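Local coordinates for protein formimidoylglutamase (Bacillus subtilis, PDB 3M1R) that hydrolyses N-formimidoyl-L-glutamate to L-glutamate and formamide in the breakdown of histidine, using two manganese ions per subunit, at residues Ile150-His155 against Glu272-Ile277; Phe239-Val244 against Gly285-Glu290; His185-Gly190 against Asn210-Asp215; Asp247-Ser252 against Leu265-Leu270. All coordinates share one frame; numbering follows the deposited sequence.

Contact 1 of 4, residues Ile150-His155 against Glu272-Ile277; sequences IQFDAH and EAVKYI. With CA (calcium ion), chain B; CA (calcium ion), chain C.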
loop_
_atom_site.group_PDB
_atom_site.type_symbol
_atom_site.label_atom_id
_atom_site.label_comp_id
_atom_site.label_asym_id
_atom_site.label_seq_id
_atom_site.Cartn_x
_atom_site.Cartn_y
_atom_site.Cartn_z
ATOM N N ILE D 150 -7.576 -28.951 21.831
ATOM C CA ILE D 150 -7.437 -29.112 20.397
ATOM C C ILE D 150 -6.762 -27.856 19.852
ATOM O O ILE D 150 -7.358 -26.774 19.830
ATOM C CB ILE D 150 -8.784 -29.363 19.725
ATOM C CG1 ILE D 150 -9.345 -30.709 20.202
ATOM C CG2 ILE D 150 -8.643 -29.355 18.205
ATOM C CD1 ILE D 150 -10.780 -30.919 19.852
ATOM N N GLN D 151 -5.505 -28.023 19.443
ATOM C CA GLN D 151 -4.651 -26.927 18.982
ATOM C C GLN D 151 -4.533 -26.977 17.456
ATOM O O GLN D 151 -3.910 -27.892 16.912
ATOM C CB GLN D 151 -3.268 -27.054 19.646
ATOM C CG GLN D 151 -2.169 -26.109 19.133
ATOM C CD GLN D 151 -0.776 -26.464 19.681
ATOM O OE1 GLN D 151 -0.614 -27.414 20.454
ATOM N NE2 GLN D 151 0.229 -25.705 19.268
ATOM N N PHE D 152 -5.169 -26.028 16.766
ATOM C CA PHE D 152 -4.971 -25.885 15.327
ATOM C C PHE D 152 -3.704 -25.056 15.114
ATOM O O PHE D 152 -3.624 -23.901 15.549
ATOM C CB PHE D 152 -6.169 -25.209 14.664
ATOM C CG PHE D 152 -7.385 -26.093 14.559
ATOM C CD1 PHE D 152 -7.558 -26.927 13.469
ATOM C CD2 PHE D 152 -8.347 -26.083 15.545
ATOM C CE1 PHE D 152 -8.668 -27.729 13.376
ATOM C CE2 PHE D 152 -9.460 -26.899 15.462
ATOM C CZ PHE D 152 -9.625 -27.713 14.377
ATOM N N ASP D 153 -2.709 -25.649 14.468
ATOM C CA ASP D 153 -1.402 -25.016 14.383
ATOM C C ASP D 153 -0.485 -25.650 13.348
ATOM O O ASP D 153 -0.458 -26.881 13.196
ATOM C CB ASP D 153 -0.713 -25.055 15.763
ATOM C CG ASP D 153 0.109 -23.820 16.018
ATOM O OD1 ASP D 153 0.804 -23.428 15.073
ATOM O OD2 ASP D 153 0.056 -23.242 17.125
ATOM N N ALA D 154 0.265 -24.805 12.631
ATOM C CA ALA D 154 1.375 -25.291 11.822
ATOM C C ALA D 154 2.549 -25.692 12.715
ATOM O O ALA D 154 3.413 -26.437 12.276
ATOM C CB ALA D 154 1.852 -24.202 10.801
ATOM N N HIS D 155 2.596 -25.169 13.945
ATOM C CA HIS D 155 3.771 -25.330 14.815
ATOM C C HIS D 155 3.437 -25.978 16.145
ATOM O O HIS D 155 2.346 -25.784 16.671
ATOM C CB HIS D 155 4.414 -23.978 15.130
ATOM C CG HIS D 155 4.482 -23.053 13.962
ATOM N ND1 HIS D 155 3.406 -22.283 13.568
ATOM C CD2 HIS D 155 5.475 -22.786 13.090
ATOM C CE1 HIS D 155 3.746 -21.558 12.522
ATOM N NE2 HIS D 155 4.992 -21.848 12.200
ATOM N N GLU D 272 -15.479 -25.896 9.040
ATOM C CA GLU D 272 -16.264 -27.117 9.203
ATOM C C GLU D 272 -15.788 -27.868 10.439
ATOM O O GLU D 272 -16.588 -28.379 11.207
ATOM C CB GLU D 272 -16.153 -27.995 7.953
ATOM C CG GLU D 272 -17.351 -28.894 7.701
ATOM C CD GLU D 272 -18.651 -28.115 7.530
ATOM O OE1 GLU D 272 -19.728 -28.696 7.777
ATOM O OE2 GLU D 272 -18.604 -26.922 7.158
ATOM N N ALA D 273 -14.474 -27.904 10.637
ATOM C CA ALA D 273 -13.879 -28.630 11.763
ATOM C C ALA D 273 -14.240 -27.992 13.100
ATOM O O ALA D 273 -14.639 -28.675 14.040
ATOM C CB ALA D 273 -12.352 -28.721 11.603
ATOM N N VAL D 274 -14.091 -26.676 13.182
ATOM C CA VAL D 274 -14.558 -25.928 14.341
ATOM C C VAL D 274 -16.065 -26.175 14.641
ATOM O O VAL D 274 -16.445 -26.376 15.801
ATOM C CB VAL D 274 -14.282 -24.429 14.160
ATOM C CG1 VAL D 274 -14.916 -23.631 15.280
ATOM C CG2 VAL D 274 -12.775 -24.188 14.102
ATOM N N LYS D 275 -16.921 -26.155 13.618
ATOM C CA LYS D 275 -18.346 -26.402 13.864
ATOM C C LYS D 275 -18.572 -27.817 14.437
ATOM O O LYS D 275 -19.302 -27.993 15.399
ATOM C CB LYS D 275 -19.216 -26.162 12.622
ATOM C CG LYS D 275 -20.647 -26.720 12.808
ATOM C CD LYS D 275 -21.602 -26.433 11.645
ATOM C CE LYS D 275 -20.980 -26.692 10.262
ATOM N NZ LYS D 275 -20.275 -25.481 9.672
ATOM N N TYR D 276 -17.917 -28.811 13.851
ATOM C CA TYR D 276 -17.938 -30.161 14.382
ATOM C C TYR D 276 -17.556 -30.227 15.863
ATOM O O TYR D 276 -18.348 -30.679 16.691
ATOM C CB TYR D 276 -17.024 -31.081 13.565
ATOM C CG TYR D 276 -17.102 -32.526 14.005
ATOM C CD1 TYR D 276 -18.248 -33.275 13.786
ATOM C CD2 TYR D 276 -16.036 -33.136 14.643
ATOM C CE1 TYR D 276 -18.333 -34.601 14.198
ATOM C CE2 TYR D 276 -16.112 -34.458 15.058
ATOM C CZ TYR D 276 -17.260 -35.183 14.831
ATOM O OH TYR D 276 -17.330 -36.494 15.236
ATOM N N ILE D 277 -16.339 -29.800 16.200
ATOM C CA ILE D 277 -15.875 -29.852 17.586
ATOM C C ILE D 277 -16.803 -29.088 18.538
ATOM O O ILE D 277 -17.077 -29.534 19.655
ATOM C CB ILE D 277 -14.452 -29.288 17.719
ATOM C CG1 ILE D 277 -13.447 -30.233 17.057
ATOM C CG2 ILE D 277 -14.112 -29.064 19.179
ATOM C CD1 ILE D 277 -12.124 -29.573 16.692
HETATM CA CA CA B . 1.569 -21.236 14.626
HETATM CA CA CA C . 1.894 -21.318 17.080
#
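I150 and F152 of strand 150-152 both reach tip to tip toward I277 of helix 272-277, and the packing is tight where the three meet. I277 CD1 lies 3.7 Å from I150 CD1, with I150 CG2 almost as near. The same methyl comes to the edge of the F152 ring, near its plane, 3.9 Å from CZ. In both isoleucines the second torsion carries CD1 onward, anti to CA (chi2 167° in I150, 159° in I277), into the gap between backbones. That gap suits long apolar residues, since the axes of strand and helix are 11.7 Å apart; the two run nearly antiparallel.

Packing slackens along the ring: A273 CB is 4.0 Å from F152 CZ, and V274 CG2 only grazes F152 CE2 at 4.5 Å. Farther round the helix the character turns polar, with exposed E272 offering OE2 to K275 NZ in a weak salt bridge of 3.3 Å. Past the strand's end, D153 OD1 and H155 ND1 bind the same calcium ion, each at 2.4 Å, while D153 OD2 binds the second; these residues are inferred manganese ligands.

The strand runs between strands 239-245 and 186-191 in the parallel sheet, and helix 222-234 packs alongside, with L230 against I150, L222 against A273 and I226 against I277.

Contact 2 of 4, residues Phe239-Val244 against Gly285-Glu290; sequences FIFISV and GIEIVE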
loop_
_atom_site.group_PDB
_atom_site.type_symbol
_atom_site.label_atom_id
_atom_site.label_comp_id
_atom_site.label_asym_id
_atom_site.label_seq_id
_atom_site.Cartn_x
_atom_site.Cartn_y
_atom_site.Cartn_z
ATOM N N PHE D 239 -13.376 -31.760 29.952
ATOM C CA PHE D 239 -13.695 -30.628 29.081
ATOM C C PHE D 239 -12.743 -30.546 27.898
ATOM O O PHE D 239 -11.633 -31.078 27.940
ATOM C CB PHE D 239 -13.607 -29.310 29.848
ATOM C CG PHE D 239 -14.426 -29.280 31.102
ATOM C CD1 PHE D 239 -13.908 -29.762 32.294
ATOM C CD2 PHE D 239 -15.706 -28.751 31.094
ATOM C CE1 PHE D 239 -14.654 -29.730 33.449
ATOM C CE2 PHE D 239 -16.461 -28.715 32.251
ATOM C CZ PHE D 239 -15.932 -29.206 33.429
ATOM N N ILE D 240 -13.178 -29.857 26.850
ATOM C CA ILE D 240 -12.318 -29.596 25.709
ATOM C C ILE D 240 -12.185 -28.091 25.510
ATOM O O ILE D 240 -13.148 -27.352 25.711
ATOM C CB ILE D 240 -12.853 -30.253 24.429
ATOM C CG1 ILE D 240 -14.216 -29.677 24.068
ATOM C CG2 ILE D 240 -12.957 -31.764 24.605
ATOM C CD1 ILE D 240 -15.020 -30.574 23.162
ATOM N N PHE D 241 -10.975 -27.643 25.160
ATOM C CA PHE D 241 -10.722 -26.247 24.837
ATOM C C PHE D 241 -10.171 -26.189 23.426
ATOM O O PHE D 241 -9.284 -26.953 23.064
ATOM C CB PHE D 241 -9.736 -25.628 25.833
ATOM C CG PHE D 241 -9.421 -24.170 25.565
ATOM C CD1 PHE D 241 -10.254 -23.165 26.036
ATOM C CD2 PHE D 241 -8.284 -23.810 24.865
ATOM C CE1 PHE D 241 -9.963 -21.830 25.806
ATOM C CE2 PHE D 241 -7.982 -22.471 24.634
ATOM C CZ PHE D 241 -8.819 -21.480 25.108
ATOM N N ILE D 242 -10.729 -25.300 22.621
ATOM C CA ILE D 242 -10.346 -25.189 21.231
ATOM C C ILE D 242 -9.431 -23.987 21.063
ATOM O O ILE D 242 -9.844 -22.854 21.305
ATOM C CB ILE D 242 -11.574 -24.983 20.328
ATOM C CG1 ILE D 242 -12.565 -26.141 20.460
ATOM C CG2 ILE D 242 -11.149 -24.821 18.873
ATOM C CD1 ILE D 242 -13.818 -25.891 19.647
ATOM N N SER D 243 -8.188 -24.235 20.656
ATOM C CA SER D 243 -7.253 -23.151 20.377
ATOM C C SER D 243 -6.965 -23.054 18.893
ATOM O O SER D 243 -6.324 -23.930 18.309
ATOM C CB SER D 243 -5.941 -23.335 21.147
ATOM O OG SER D 243 -5.101 -22.192 20.989
ATOM N N VAL D 244 -7.433 -21.979 18.279
ATOM C CA VAL D 244 -7.192 -21.789 16.862
ATOM C C VAL D 244 -6.088 -20.769 16.618
ATOM O O VAL D 244 -6.256 -19.576 16.878
ATOM C CB VAL D 244 -8.441 -21.324 16.121
ATOM C CG1 VAL D 244 -8.096 -21.164 14.635
ATOM C CG2 VAL D 244 -9.556 -22.328 16.319
ATOM N N GLY D 285 -14.386 -23.583 25.891
ATOM C CA GLY D 285 -13.982 -22.310 25.320
ATOM C C GLY D 285 -13.291 -22.425 23.973
ATOM O O GLY D 285 -12.962 -23.513 23.505
ATOM N N ILE D 286 -13.113 -21.284 23.323
ATOM C CA ILE D 286 -12.353 -21.228 22.103
ATOM C C ILE D 286 -11.572 -19.911 22.101
ATOM O O ILE D 286 -12.054 -18.867 22.581
ATOM C CB ILE D 286 -13.246 -21.383 20.845
ATOM C CG1 ILE D 286 -12.392 -21.405 19.572
ATOM C CG2 ILE D 286 -14.298 -20.280 20.771
ATOM C CD1 ILE D 286 -13.199 -21.636 18.298
ATOM N N GLU D 287 -10.348 -19.973 21.597
ATOM C CA GLU D 287 -9.534 -18.778 21.442
ATOM C C GLU D 287 -9.003 -18.726 20.021
ATOM O O GLU D 287 -8.773 -19.749 19.391
ATOM C CB GLU D 287 -8.380 -18.779 22.443
ATOM C CG GLU D 287 -7.363 -19.858 22.160
ATOM C CD GLU D 287 -6.285 -19.944 23.236
ATOM O OE1 GLU D 287 -6.395 -19.238 24.262
ATOM O OE2 GLU D 287 -5.331 -20.726 23.057
ATOM N N ILE D 288 -8.826 -17.517 19.516
ATOM C CA ILE D 288 -8.214 -17.326 18.217
ATOM C C ILE D 288 -6.968 -16.476 18.384
ATOM O O ILE D 288 -7.016 -15.392 18.979
ATOM C CB ILE D 288 -9.182 -16.642 17.274
ATOM C CG1 ILE D 288 -10.428 -17.521 17.127
ATOM C CG2 ILE D 288 -8.510 -16.359 15.917
ATOM C CD1 ILE D 288 -11.516 -16.849 16.358
ATOM N N VAL D 289 -5.846 -16.986 17.894
ATOM C CA VAL D 289 -4.598 -16.261 18.014
ATOM C C VAL D 289 -3.913 -16.079 16.670
ATOM O O VAL D 289 -4.269 -16.716 15.673
ATOM C CB VAL D 289 -3.612 -16.954 19.001
ATOM C CG1 VAL D 289 -4.155 -16.916 20.412
ATOM C CG2 VAL D 289 -3.325 -18.393 18.564
ATOM N N GLU D 290 -2.951 -15.162 16.678
ATOM C CA GLU D 290 -1.997 -14.953 15.601
ATOM C C GLU D 290 -2.566 -14.250 14.374
ATOM O O GLU D 290 -1.978 -14.284 13.300
ATOM C CB GLU D 290 -1.254 -16.256 15.262
ATOM C CG GLU D 290 -0.328 -16.718 16.401
ATOM C CD GLU D 290 0.894 -15.781 16.648
ATOM O OE1 GLU D 290 1.152 -15.391 17.810
ATOM O OE2 GLU D 290 1.619 -15.447 15.687
#
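E287 crosses F241 at about a right angle, and its side chain meets a partner at every step. CB lies 3.8 Å from F241 CZ. With chi1 at 68°, CG sits between the backbone N and the carbonyl carbon, next to F241 CE2 and S243 OG. CD comes to the ring edge, in plane, 3.3 Å from F241 CE2, and the carboxylate is turned 84° against the ring. OE1 lies 3.4 Å from F241 CZ and is hydrogen-bonded to T136 OG1. Through its anti lone pair, E287 OE2 accepts a short bond of 2.5 Å from S243 OG; it is also paired with S133 OG. Hydroxyls thus satisfy both oxygens of this buried acid, so a small hydroxyl residue such as S243 suits this place.

G285 suits its place because a CB there would come within 3.1 Å of F241 CE1. On the other face, I242 CG2 packs against I286 CG1 at 3.7 Å, the branched residues filling the space toward helix 267-278. Four backbone bonds join the strands, among them V244 N to E287 O at 2.8 Å. This is the parallel pairing of a beta-alpha-beta unit, strand 239-245, helix 267-278 and strand 283-289, within the arginase fold; V289 ends it beside the metal ligands N130 and D245.

Contact 3 of 4, residues His185-Gly190 against Asn210-Asp215; sequences HLIQLG and NIHTMD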
loop_
_atom_site.group_PDB
_atom_site.type_symbol
_atom_site.label_atom_id
_atom_site.label_comp_id
_atom_site.label_asym_id
_atom_site.label_seq_id
_atom_site.Cartn_x
_atom_site.Cartn_y
_atom_site.Cartn_z
ATOM N N HIS D 185 -3.499 -35.484 26.145
ATOM C CA HIS D 185 -4.798 -34.817 26.031
ATOM C C HIS D 185 -4.716 -33.624 25.101
ATOM O O HIS D 185 -5.652 -32.833 25.025
ATOM C CB HIS D 185 -5.276 -34.329 27.390
ATOM C CG HIS D 185 -5.334 -35.404 28.421
ATOM N ND1 HIS D 185 -5.206 -35.148 29.769
ATOM C CD2 HIS D 185 -5.498 -36.743 28.302
ATOM C CE1 HIS D 185 -5.295 -36.286 30.436
ATOM N NE2 HIS D 185 -5.470 -37.268 29.571
ATOM N N LEU D 186 -3.588 -33.504 24.413
ATOM C CA LEU D 186 -3.321 -32.404 23.497
ATOM C C LEU D 186 -3.389 -32.986 22.105
ATOM O O LEU D 186 -2.652 -33.923 21.792
ATOM C CB LEU D 186 -1.909 -31.857 23.733
ATOM C CG LEU D 186 -1.591 -30.372 23.493
ATOM C CD1 LEU D 186 -0.139 -30.189 23.104
ATOM C CD2 LEU D 186 -2.490 -29.761 22.453
ATOM N N ILE D 187 -4.286 -32.456 21.280
ATOM C CA ILE D 187 -4.352 -32.837 19.873
ATOM C C ILE D 187 -3.902 -31.665 18.984
ATOM O O ILE D 187 -4.585 -30.634 18.894
ATOM C CB ILE D 187 -5.773 -33.280 19.491
ATOM C CG1 ILE D 187 -6.173 -34.497 20.309
ATOM C CG2 ILE D 187 -5.859 -33.628 18.034
ATOM C CD1 ILE D 187 -7.633 -34.734 20.276
ATOM N N GLN D 188 -2.749 -31.821 18.335
ATOM C CA GLN D 188 -2.229 -30.779 17.454
ATOM C C GLN D 188 -2.627 -31.106 16.036
ATOM O O GLN D 188 -2.281 -32.166 15.526
ATOM C CB GLN D 188 -0.705 -30.661 17.557
ATOM C CG GLN D 188 -0.198 -30.383 18.962
ATOM C CD GLN D 188 1.300 -30.078 18.994
ATOM O OE1 GLN D 188 2.107 -30.774 18.369
ATOM N NE2 GLN D 188 1.675 -29.046 19.744
ATOM N N LEU D 189 -3.350 -30.190 15.400
ATOM C CA LEU D 189 -3.875 -30.431 14.065
ATOM C C LEU D 189 -3.261 -29.435 13.101
ATOM O O LEU D 189 -3.347 -28.226 13.322
ATOM C CB LEU D 189 -5.412 -30.300 14.060
ATOM C CG LEU D 189 -6.225 -31.275 14.924
ATOM C CD1 LEU D 189 -7.665 -30.795 15.081
ATOM C CD2 LEU D 189 -6.203 -32.686 14.334
ATOM N N GLY D 190 -2.638 -29.940 12.040
ATOM C CA GLY D 190 -2.097 -29.095 10.983
ATOM C C GLY D 190 -0.600 -28.872 11.023
ATOM O O GLY D 190 -0.086 -28.008 10.297
ATOM N N ASN D 210 -0.520 -35.830 20.694
ATOM C CA ASN D 210 -1.132 -36.377 19.495
ATOM C C ASN D 210 -0.902 -35.445 18.319
ATOM O O ASN D 210 -1.558 -34.407 18.192
ATOM C CB ASN D 210 -2.626 -36.578 19.705
ATOM C CG ASN D 210 -2.927 -37.449 20.902
ATOM O OD1 ASN D 210 -2.570 -38.627 20.939
ATOM N ND2 ASN D 210 -3.581 -36.868 21.895
ATOM N N ILE D 211 0.019 -35.833 17.450
ATOM C CA ILE D 211 0.407 -34.977 16.346
ATOM C C ILE D 211 -0.212 -35.423 15.026
ATOM O O ILE D 211 -0.053 -36.560 14.606
ATOM C CB ILE D 211 1.928 -34.912 16.218
ATOM C CG1 ILE D 211 2.532 -34.518 17.562
ATOM C CG2 ILE D 211 2.328 -33.923 15.108
ATOM C CD1 ILE D 211 3.951 -35.011 17.761
ATOM N N HIS D 212 -0.921 -34.511 14.376
ATOM C CA HIS D 212 -1.496 -34.774 13.061
ATOM C C HIS D 212 -1.002 -33.760 12.035
ATOM O O HIS D 212 -1.468 -32.614 11.996
ATOM C CB HIS D 212 -3.019 -34.781 13.156
ATOM C CG HIS D 212 -3.532 -35.790 14.131
ATOM N ND1 HIS D 212 -4.035 -37.011 13.742
ATOM C CD2 HIS D 212 -3.554 -35.785 15.485
ATOM C CE1 HIS D 212 -4.370 -37.704 14.814
ATOM N NE2 HIS D 212 -4.086 -36.985 15.886
ATOM N N THR D 213 -0.054 -34.190 11.209
ATOM C CA THR D 213 0.534 -33.316 10.200
ATOM C C THR D 213 -0.462 -32.961 9.102
ATOM O O THR D 213 -1.554 -33.536 9.011
ATOM C CB THR D 213 1.778 -33.950 9.563
ATOM O OG1 THR D 213 1.384 -35.083 8.782
ATOM C CG2 THR D 213 2.748 -34.405 10.644
HETATM N N MSE D 214 -0.090 -31.968 8.305
HETATM C CA MSE D 214 -0.843 -31.575 7.127
HETATM C C MSE D 214 -0.875 -32.744 6.162
HETATM O O MSE D 214 -1.850 -32.927 5.435
HETATM C CB MSE D 214 -0.170 -30.373 6.451
HETATM C CG MSE D 214 -0.504 -29.030 7.106
HETATM SE SE MSE D 214 -2.434 -28.654 7.202
HETATM C CE MSE D 214 -2.919 -29.008 5.351
ATOM N N ASP D 215 0.197 -33.538 6.165
ATOM C CA ASP D 215 0.317 -34.668 5.253
ATOM C C ASP D 215 -0.746 -35.700 5.602
ATOM O O ASP D 215 -1.457 -36.200 4.724
ATOM C CB ASP D 215 1.715 -35.298 5.351
ATOM C CG ASP D 215 2.261 -35.756 3.993
ATOM O OD1 ASP D 215 2.930 -34.940 3.320
ATOM O OD2 ASP D 215 2.042 -36.929 3.605
#
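H212 and N210 pair in parallel with L189 and I187, held mainly by backbone hydrogen bonds. N210 N gives to L186 O at 3.1 Å, Q188 N to N210 O, H212 N to Q188 O, and G190 N to H212 O at 2.9 Å. Among polar side chains, N210 ND2 adds a weak bond to L186 O, though its stronger partner is Q184 O; Q188 turns its amide to H156 and Q151.

The van der Waals contacts centre on H212, its CG anti to the carbonyl carbon (chi1 -58°). The side chain lies alongside L189, H212 CB being 4.0 Å from L189 CD2, while H212 CD2 meets I187 CG2 at 4.1 Å. An alanine at H212 would probably open a gap beside I187 CG2.

G190 adopts a backbone shape (phi 102°) that calls for glycine, and selenomethionine M214 brings CG within 3.4 Å of G190 O. The arrangement is a beta-alpha-beta unit, strand 186-191, helix 198-206 and strand 210-213, the last being outermost in the sheet within this chain.

Contact 4 of 4, residues Asp247-Ser252 against Leu265-Leu270; sequences DVLDQS and LYTDEL. With CA (calcium ion), chain B.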
loop_
_atom_site.group_PDB
_atom_site.type_symbol
_atom_site.label_atom_id
_atom_site.label_comp_id
_atom_site.label_asym_id
_atom_site.label_seq_id
_atom_site.Cartn_x
_atom_site.Cartn_y
_atom_site.Cartn_z
ATOM N N ASP D 247 -2.450 -19.266 11.838
ATOM C CA ASP D 247 -1.391 -19.562 10.881
ATOM C C ASP D 247 -1.377 -21.027 10.453
ATOM O O ASP D 247 -0.595 -21.412 9.591
ATOM C CB ASP D 247 -0.007 -19.056 11.330
ATOM C CG ASP D 247 0.540 -19.812 12.515
ATOM O OD1 ASP D 247 0.166 -21.005 12.714
ATOM O OD2 ASP D 247 1.357 -19.201 13.243
ATOM N N VAL D 248 -2.284 -21.821 11.014
ATOM C CA VAL D 248 -2.550 -23.160 10.489
ATOM C C VAL D 248 -3.084 -23.053 9.049
ATOM O O VAL D 248 -2.960 -23.979 8.252
ATOM C CB VAL D 248 -3.582 -23.905 11.369
ATOM C CG1 VAL D 248 -5.019 -23.416 11.079
ATOM C CG2 VAL D 248 -3.485 -25.401 11.165
ATOM N N LEU D 249 -3.680 -21.907 8.728
ATOM C CA LEU D 249 -4.237 -21.694 7.403
ATOM C C LEU D 249 -3.133 -21.376 6.423
ATOM O O LEU D 249 -2.121 -20.798 6.789
ATOM C CB LEU D 249 -5.245 -20.535 7.399
ATOM C CG LEU D 249 -6.538 -20.774 8.163
ATOM C CD1 LEU D 249 -7.238 -19.449 8.456
ATOM C CD2 LEU D 249 -7.478 -21.743 7.401
ATOM N N ASP D 250 -3.355 -21.768 5.177
ATOM C CA ASP D 250 -2.461 -21.487 4.079
ATOM C C ASP D 250 -2.336 -19.989 3.849
ATOM O O ASP D 250 -3.322 -19.238 3.984
ATOM C CB ASP D 250 -3.000 -22.143 2.810
ATOM C CG ASP D 250 -2.016 -22.081 1.658
ATOM O OD1 ASP D 250 -1.150 -22.982 1.554
ATOM O OD2 ASP D 250 -2.115 -21.138 0.855
ATOM N N GLN D 251 -1.138 -19.545 3.470
ATOM C CA GLN D 251 -0.919 -18.103 3.318
ATOM C C GLN D 251 -1.928 -17.466 2.372
ATOM O O GLN D 251 -2.329 -16.323 2.572
ATOM C CB GLN D 251 0.528 -17.764 2.923
ATOM C CG GLN D 251 1.022 -18.373 1.629
ATOM C CD GLN D 251 2.486 -18.038 1.375
ATOM O OE1 GLN D 251 3.160 -17.480 2.238
ATOM N NE2 GLN D 251 2.977 -18.370 0.197
ATOM N N SER D 252 -2.378 -18.200 1.359
ATOM C CA SER D 252 -3.343 -17.601 0.427
ATOM C C SER D 252 -4.705 -17.312 1.082
ATOM O O SER D 252 -5.441 -16.450 0.608
ATOM C CB SER D 252 -3.491 -18.434 -0.857
ATOM O OG SER D 252 -4.001 -19.735 -0.584
ATOM N N LEU D 265 -4.000 -25.348 5.844
ATOM C CA LEU D 265 -5.432 -25.581 5.748
ATOM C C LEU D 265 -6.126 -24.492 4.915
ATOM O O LEU D 265 -5.639 -23.363 4.816
ATOM C CB LEU D 265 -6.050 -25.590 7.147
ATOM C CG LEU D 265 -5.893 -26.775 8.089
ATOM C CD1 LEU D 265 -6.795 -26.529 9.311
ATOM C CD2 LEU D 265 -6.299 -28.075 7.384
ATOM N N TYR D 266 -7.274 -24.814 4.332
ATOM C CA TYR D 266 -8.074 -23.775 3.690
ATOM C C TYR D 266 -9.217 -23.398 4.641
ATOM O O TYR D 266 -9.610 -24.208 5.449
ATOM C CB TYR D 266 -8.512 -24.228 2.289
ATOM C CG TYR D 266 -7.297 -24.550 1.408
ATOM C CD1 TYR D 266 -7.050 -25.845 0.952
ATOM C CD2 TYR D 266 -6.370 -23.560 1.078
ATOM C CE1 TYR D 266 -5.930 -26.135 0.166
ATOM C CE2 TYR D 266 -5.250 -23.838 0.297
ATOM C CZ TYR D 266 -5.035 -25.123 -0.157
ATOM O OH TYR D 266 -3.917 -25.390 -0.926
ATOM N N THR D 267 -9.695 -22.156 4.605
ATOM C CA THR D 267 -10.609 -21.689 5.646
ATOM C C THR D 267 -11.909 -22.513 5.789
ATOM O O THR D 267 -12.337 -22.801 6.892
ATOM C CB THR D 267 -10.960 -20.192 5.497
ATOM O OG1 THR D 267 -9.763 -19.434 5.321
ATOM C CG2 THR D 267 -11.664 -19.695 6.761
ATOM N N ASP D 268 -12.525 -22.895 4.681
ATOM C CA ASP D 268 -13.759 -23.671 4.734
ATOM C C ASP D 268 -13.557 -25.026 5.435
ATOM O O ASP D 268 -14.430 -25.495 6.168
ATOM C CB ASP D 268 -14.333 -23.850 3.330
ATOM C CG ASP D 268 -13.319 -24.394 2.357
ATOM O OD1 ASP D 268 -12.955 -25.582 2.483
ATOM O OD2 ASP D 268 -12.886 -23.633 1.464
ATOM N N GLU D 269 -12.403 -25.640 5.205
ATOM C CA GLU D 269 -11.971 -26.823 5.943
ATOM C C GLU D 269 -11.907 -26.551 7.450
ATOM O O GLU D 269 -12.373 -27.347 8.251
ATOM C CB GLU D 269 -10.568 -27.184 5.502
ATOM C CG GLU D 269 -10.388 -28.545 4.943
ATOM C CD GLU D 269 -8.938 -28.783 4.567
ATOM O OE1 GLU D 269 -8.251 -27.808 4.159
ATOM O OE2 GLU D 269 -8.482 -29.936 4.706
ATOM N N LEU D 270 -11.301 -25.431 7.834
ATOM C CA LEU D 270 -11.210 -25.068 9.247
ATOM C C LEU D 270 -12.600 -24.806 9.820
ATOM O O LEU D 270 -12.934 -25.288 10.911
ATOM C CB LEU D 270 -10.303 -23.838 9.445
ATOM C CG LEU D 270 -10.062 -23.271 10.857
ATOM C CD1 LEU D 270 -9.516 -24.341 11.803
ATOM C CD2 LEU D 270 -9.120 -22.014 10.837
HETATM CA CA CA B . 1.569 -21.236 14.626
#
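L249 meets L270 at about a right angle, their CD2 atoms 3.8 Å apart. L249 CD2 also runs up to the first turn of the helix, 3.6 Å from T267 CA. V248 and L265 cross obliquely, V248 CG2 being 4.0 Å from L265 CD1; leucines and valine suit this apolar packing. D250 and Y266 instead lie side by side and point the same way, their planes 47° apart, with D250 CB 3.8 Å from Y266 CE2.

Two backbone bonds fix this register, L265 N to V248 O and D250 N to L265 O, the latter 2.8 Å. Aspartate suits D250 by supplying two acceptors from a CG anti to the backbone N (chi1 -171°): OD2 accepts from S252 OG and S252 N on opposite faces of its plane, the second bond making an Asx turn, while OD1 takes G264 N. An alanine at D250 would probably leave S252 and G264 without their acceptor and let the turn loosen.

D247 binds a calcium ion through both carboxylate oxygens. The loop leads from strand 239-245 to helix 267-278, and M214 of helix 214-220 packs against L265.

How the contacts relate
Three of the contacts reach the same parallel sheet, where strands 283-289, 239-245, 147-152, 186-191 and 210-213 are consecutive neighbours. Contact 2 pairs the first two and contact 3 the last two; their centres are about 14 Å apart and the two contacts do not touch. Contact 1 bridges them: its central strand bonds to both sides, while its helix 267-278 also serves contact 4, whose centre is about 10 Å from that of contact 1. Along the chain, contact 3 closes before contacts 2 and 4 open, contacts 3 and 4 are nested within contact 1, contact 4 within contact 2 as well, and contacts 1 and 2 interlace. Contacts 1 and 4 share a calcium ion, so their loops converge on the metal site.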